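Local coordinates for tailspike protein (Acinetobacter phage vB_ApiP_P1, PDB 6E1R) that probably recognises and hydrolyses the capsular polysaccharide of its Acinetobacter host, acting as the trimeric tailspike of the phage, at residues K437-V451 against L529-M543. Numbering follows the deposited sequence.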
loop_
_atom_site.group_PDB
_atom_site.type_symbol
_atom_site.label_atom_id
_atom_site.label_comp_id
_atom_site.label_asym_id
_atom_site.label_seq_id
_atom_site.Cartn_x
_atom_site.Cartn_y
_atom_site.Cartn_z
ATOM N N LYS A 437 28.126 30.408 -10.361
ATOM C CA LYS A 437 27.946 31.847 -10.227
ATOM C C LYS A 437 28.935 32.385 -9.207
ATOM O O LYS A 437 29.060 31.836 -8.107
ATOM C CB LYS A 437 26.516 32.171 -9.780
ATOM C CG LYS A 437 26.211 33.650 -9.573
ATOM C CD LYS A 437 25.912 34.367 -10.867
ATOM C CE LYS A 437 25.174 35.671 -10.612
ATOM N NZ LYS A 437 23.868 35.437 -9.934
ATOM N N THR A 438 29.643 33.449 -9.577
ATOM C CA THR A 438 30.527 34.156 -8.660
ATOM C C THR A 438 30.179 35.633 -8.729
ATOM O O THR A 438 30.224 36.233 -9.809
ATOM C CB THR A 438 32.000 33.925 -9.009
ATOM O OG1 THR A 438 32.230 32.525 -9.205
ATOM C CG2 THR A 438 32.889 34.416 -7.877
ATOM N N ILE A 439 29.835 36.217 -7.584
ATOM C CA ILE A 439 29.412 37.611 -7.537
ATOM C C ILE A 439 30.439 38.432 -6.770
ATOM O O ILE A 439 31.419 37.889 -6.249
ATOM C CB ILE A 439 28.013 37.748 -6.908
ATOM C CG1 ILE A 439 28.040 37.315 -5.441
ATOM C CG2 ILE A 439 26.997 36.933 -7.691
ATOM C CD1 ILE A 439 26.765 37.629 -4.688
ATOM N N ASN A 440 30.214 39.746 -6.706
ATOM C CA ASN A 440 31.066 40.663 -5.948
ATOM C C ASN A 440 32.516 40.604 -6.422
ATOM O O ASN A 440 33.453 40.663 -5.623
ATOM C CB ASN A 440 30.968 40.395 -4.445
ATOM C CG ASN A 440 29.546 40.500 -3.930
ATOM O OD1 ASN A 440 28.700 41.151 -4.543
ATOM N ND2 ASN A 440 29.277 39.855 -2.801
ATOM N N ARG A 441 32.704 40.479 -7.733
ATOM C CA ARG A 441 34.034 40.549 -8.333
ATOM C C ARG A 441 34.383 42.017 -8.529
ATOM O O ARG A 441 33.998 42.637 -9.523
ATOM C CB ARG A 441 34.078 39.774 -9.645
ATOM C CG ARG A 441 33.649 38.312 -9.537
ATOM C CD ARG A 441 34.610 37.494 -8.676
ATOM N NE ARG A 441 34.362 37.653 -7.244
ATOM C CZ ARG A 441 35.129 37.141 -6.288
ATOM N NH1 ARG A 441 36.202 36.428 -6.603
ATOM N NH2 ARG A 441 34.824 37.344 -5.014
ATOM N N ASP A 442 35.109 42.580 -7.566
ATOM C CA ASP A 442 35.417 44.004 -7.548
ATOM C C ASP A 442 36.776 44.239 -8.196
ATOM O O ASP A 442 37.779 43.648 -7.783
ATOM C CB ASP A 442 35.397 44.534 -6.115
ATOM C CG ASP A 442 34.105 44.202 -5.393
ATOM O OD1 ASP A 442 33.043 44.198 -6.050
ATOM O OD2 ASP A 442 34.151 43.940 -4.173
ATOM N N PHE A 443 36.804 45.103 -9.207
ATOM C CA PHE A 443 38.002 45.364 -9.988
ATOM C C PHE A 443 38.409 46.825 -9.882
ATOM O O PHE A 443 37.568 47.717 -9.733
ATOM C CB PHE A 443 37.791 45.024 -11.470
ATOM C CG PHE A 443 37.643 43.558 -11.747
ATOM C CD1 PHE A 443 36.404 42.946 -11.651
ATOM C CD2 PHE A 443 38.737 42.796 -12.116
ATOM C CE1 PHE A 443 36.262 41.597 -11.909
ATOM C CE2 PHE A 443 38.600 41.446 -12.377
ATOM C CZ PHE A 443 37.361 40.846 -12.273
ATOM N N THR A 444 39.714 47.056 -9.959
ATOM C CA THR A 444 40.275 48.350 -10.311
ATOM C C THR A 444 40.905 48.236 -11.693
ATOM O O THR A 444 40.968 47.153 -12.281
ATOM C CB THR A 444 41.304 48.817 -9.273
ATOM O OG1 THR A 444 42.401 47.896 -9.228
ATOM C CG2 THR A 444 40.668 48.907 -7.894
ATOM N N VAL A 445 41.361 49.371 -12.221
ATOM C CA VAL A 445 41.916 49.404 -13.571
ATOM C C VAL A 445 43.092 48.440 -13.668
ATOM O O VAL A 445 44.140 48.653 -13.047
ATOM C CB VAL A 445 42.332 50.831 -13.971
ATOM C CG1 VAL A 445 42.996 50.822 -15.338
ATOM C CG2 VAL A 445 41.120 51.747 -13.973
ATOM N N GLY A 446 42.919 47.372 -14.445
ATOM C CA GLY A 446 43.968 46.397 -14.657
ATOM C C GLY A 446 44.127 45.353 -13.574
ATOM O O GLY A 446 45.078 44.565 -13.635
ATOM N N SER A 447 43.233 45.312 -12.589
ATOM C CA SER A 447 43.379 44.365 -11.495
ATOM C C SER A 447 42.891 42.979 -11.911
ATOM O O SER A 447 42.171 42.810 -12.900
ATOM C CB SER A 447 42.613 44.841 -10.262
ATOM O OG SER A 447 41.213 44.751 -10.463
ATOM N N SER A 448 43.295 41.978 -11.132
ATOM C CA SER A 448 42.954 40.584 -11.388
ATOM C C SER A 448 42.177 40.025 -10.206
ATOM O O SER A 448 42.554 40.241 -9.050
ATOM C CB SER A 448 44.214 39.750 -11.640
ATOM O OG SER A 448 44.918 40.225 -12.773
ATOM N N VAL A 449 41.094 39.304 -10.498
ATOM C CA VAL A 449 40.239 38.707 -9.478
ATOM C C VAL A 449 39.936 37.272 -9.885
ATOM O O VAL A 449 39.580 37.012 -11.039
ATOM C CB VAL A 449 38.928 39.499 -9.292
ATOM C CG1 VAL A 449 38.031 38.814 -8.275
ATOM C CG2 VAL A 449 39.219 40.929 -8.866
ATOM N N GLY A 450 40.072 36.346 -8.938
ATOM C CA GLY A 450 39.731 34.961 -9.210
ATOM C C GLY A 450 38.227 34.771 -9.319
ATOM O O GLY A 450 37.446 35.383 -8.589
ATOM N N VAL A 451 37.822 33.909 -10.245
ATOM C CA VAL A 451 36.416 33.651 -10.526
ATOM C C VAL A 451 35.989 32.274 -10.030
ATOM O O VAL A 451 34.972 32.139 -9.350
ATOM C CB VAL A 451 36.114 33.813 -12.033
ATOM C CG1 VAL A 451 34.693 33.369 -12.343
ATOM C CG2 VAL A 451 36.331 35.256 -12.462
ATOM N N LEU A 529 40.608 30.160 -12.220
ATOM C CA LEU A 529 40.307 30.973 -13.396
ATOM C C LEU A 529 40.298 32.441 -12.992
ATOM O O LEU A 529 39.413 32.885 -12.254
ATOM C CB LEU A 529 38.967 30.561 -13.998
ATOM C CG LEU A 529 38.530 31.313 -15.257
ATOM C CD1 LEU A 529 39.475 31.018 -16.410
ATOM C CD2 LEU A 529 37.099 30.966 -15.631
ATOM N N VAL A 530 41.281 33.199 -13.473
ATOM C CA VAL A 530 41.482 34.587 -13.076
ATOM C C VAL A 530 41.033 35.504 -14.203
ATOM O O VAL A 530 41.330 35.255 -15.379
ATOM C CB VAL A 530 42.955 34.850 -12.706
ATOM C CG1 VAL A 530 43.151 36.298 -12.282
ATOM C CG2 VAL A 530 43.401 33.899 -11.607
ATOM N N ALA A 531 40.313 36.563 -13.844
ATOM C CA ALA A 531 39.887 37.594 -14.779
ATOM C C ALA A 531 40.649 38.878 -14.487
ATOM O O ALA A 531 40.720 39.311 -13.332
ATOM C CB ALA A 531 38.379 37.839 -14.679
ATOM N N THR A 532 41.213 39.482 -15.529
ATOM C CA THR A 532 41.960 40.728 -15.415
ATOM C C THR A 532 41.233 41.824 -16.180
ATOM O O THR A 532 40.927 41.657 -17.366
ATOM C CB THR A 532 43.386 40.568 -15.947
ATOM O OG1 THR A 532 44.039 39.504 -15.245
ATOM C CG2 THR A 532 44.174 41.855 -15.755
ATOM N N ALA A 533 40.967 42.942 -15.507
ATOM C CA ALA A 533 40.214 44.027 -16.121
ATOM C C ALA A 533 40.965 44.600 -17.319
ATOM O O ALA A 533 42.192 44.725 -17.306
ATOM C CB ALA A 533 39.940 45.127 -15.096
ATOM N N VAL A 534 40.213 44.953 -18.359
ATOM C CA VAL A 534 40.766 45.438 -19.617
ATOM C C VAL A 534 40.350 46.890 -19.808
ATOM O O VAL A 534 39.176 47.235 -19.629
ATOM C CB VAL A 534 40.302 44.572 -20.801
ATOM C CG1 VAL A 534 40.765 45.169 -22.119
ATOM C CG2 VAL A 534 40.818 43.150 -20.644
ATOM N N GLY A 535 41.308 47.733 -20.177
ATOM C CA GLY A 535 40.986 49.117 -20.489
ATOM C C GLY A 535 40.578 49.885 -19.249
ATOM O O GLY A 535 41.289 49.899 -18.237
ATOM N N SER A 536 39.418 50.532 -19.322
ATOM C CA SER A 536 38.908 51.346 -18.228
ATOM C C SER A 536 38.023 50.562 -17.270
ATOM O O SER A 536 37.472 51.156 -16.337
ATOM C CB SER A 536 38.128 52.543 -18.781
ATOM O OG SER A 536 38.921 53.299 -19.680
ATOM N N THR A 537 37.883 49.252 -17.473
ATOM C CA THR A 537 36.959 48.449 -16.683
ATOM C C THR A 537 37.312 48.508 -15.202
ATOM O O THR A 537 38.450 48.236 -14.808
ATOM C CB THR A 537 36.974 46.999 -17.170
ATOM O OG1 THR A 537 36.402 46.927 -18.483
ATOM C CG2 THR A 537 36.189 46.101 -16.222
ATOM N N ALA A 538 36.325 48.867 -14.381
ATOM C CA ALA A 538 36.503 48.923 -12.937
ATOM C C ALA A 538 35.134 48.937 -12.273
ATOM O O ALA A 538 34.203 49.577 -12.771
ATOM C CB ALA A 538 37.311 50.158 -12.519
ATOM N N GLY A 539 35.021 48.230 -11.149
ATOM C CA GLY A 539 33.800 48.170 -10.381
ATOM C C GLY A 539 33.458 46.741 -10.021
ATOM O O GLY A 539 34.304 45.842 -10.086
ATOM N N ARG A 540 32.201 46.532 -9.642
ATOM C CA ARG A 540 31.716 45.227 -9.212
ATOM C C ARG A 540 31.055 44.502 -10.377
ATOM O O ARG A 540 30.159 45.048 -11.028
ATOM C CB ARG A 540 30.736 45.366 -8.046
ATOM C CG ARG A 540 30.047 44.067 -7.668
ATOM C CD ARG A 540 29.496 44.137 -6.259
ATOM N NE ARG A 540 30.579 44.236 -5.286
ATOM C CZ ARG A 540 30.411 44.239 -3.968
ATOM N NH1 ARG A 540 29.193 44.146 -3.453
ATOM N NH2 ARG A 540 31.462 44.334 -3.167
ATOM N N PHE A 541 31.500 43.273 -10.628
ATOM C CA PHE A 541 30.996 42.453 -11.717
ATOM C C PHE A 541 30.633 41.072 -11.186
ATOM O O PHE A 541 30.945 40.716 -10.045
ATOM C CB PHE A 541 32.024 42.342 -12.853
ATOM C CG PHE A 541 32.352 43.656 -13.505
ATOM C CD1 PHE A 541 33.300 44.504 -12.953
ATOM C CD2 PHE A 541 31.715 44.042 -14.674
ATOM C CE1 PHE A 541 33.601 45.713 -13.550
ATOM C CE2 PHE A 541 32.013 45.250 -15.277
ATOM C CZ PHE A 541 32.957 46.087 -14.714
ATOM N N ALA A 542 29.957 40.292 -12.026
ATOM C CA ALA A 542 29.544 38.942 -11.667
ATOM C C ALA A 542 29.667 38.038 -12.882
ATOM O O ALA A 542 29.191 38.385 -13.968
ATOM C CB ALA A 542 28.106 38.925 -11.136
HETATM N N MSE A 543 30.299 36.884 -12.697
HETATM C CA MSE A 543 30.485 35.929 -13.783
HETATM C C MSE A 543 29.580 34.711 -13.638
HETATM O O MSE A 543 29.197 34.332 -12.529
HETATM C CB MSE A 543 31.945 35.469 -13.857
HETATM C CG MSE A 543 32.895 36.443 -14.538
HETATM SE SE MSE A 543 33.182 38.090 -13.537
HETATM C CE MSE A 543 34.842 38.662 -14.377
HETATM O O HOH W 1 28.396 41.155 -8.107
HETATM O O HOH W 2 40.840 48.022 -16.485
#
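Phe443 and Phe541 meet obliquely between two antiparallel strand pairs, their ring centroids 5.9 Å apart. The side chains of Phe443 and Met543, a selenomethionine, come from opposite directions, and Met543 CE lies 3.9 Å from Phe443 CZ. Phe443 CD2 also touches the CB of Ala533. Val449 CG2, from the same segment as Phe443, sits over one face of the Phe443 ring, displaced toward the rim, while Ala531 O sits at the ring edge. Val451 sets CG1 against Met543 CB and CG2 against Ala531 CB. Phe519 extends this apolar cluster, meeting both phenylalanine rings.

Strand 437-443 pairs with strand 539-543 through reciprocal backbone bonds at Thr438 and Met543, at Arg441 and Phe541, and at Phe443 and Gly539. A beta bulge shifts the register between Thr438 and Arg441. There a water accepts from Asn440 N and donates to Phe541 O. Strand 448-451 pairs with strand 529-533, where Val449 and Ala531 exchange two bonds. A second water joins the two turns, linking Gly446 N to Gly535 O and Thr537 O.

Asp442 and Arg540 form a side-on, two-pronged salt bridge. NE of Arg540 reaches the syn lone pair of Asp442 OD1 at 2.6 Å, and NH2 of Arg540 meets OD2 of Asp442 at 2.9 Å. The carboxylate and guanidinium are nearly coplanar, 13° apart. The Arg540 chain is extended to CD and bends at chi3 (-66°), which brings the guanidinium alongside the acid. Asn440 lies over one guanidinium face. On the other strand pair, Ser448 OG and Thr532 OG1 share a hydrogen bond of 2.7 Å.

The two ladders belong to separate antiparallel sheets, packed face to face around the phenylalanines. This is the arrangement of a beta-sandwich, here forming a C-terminal domain beyond the parallel beta-helix of the tailspike.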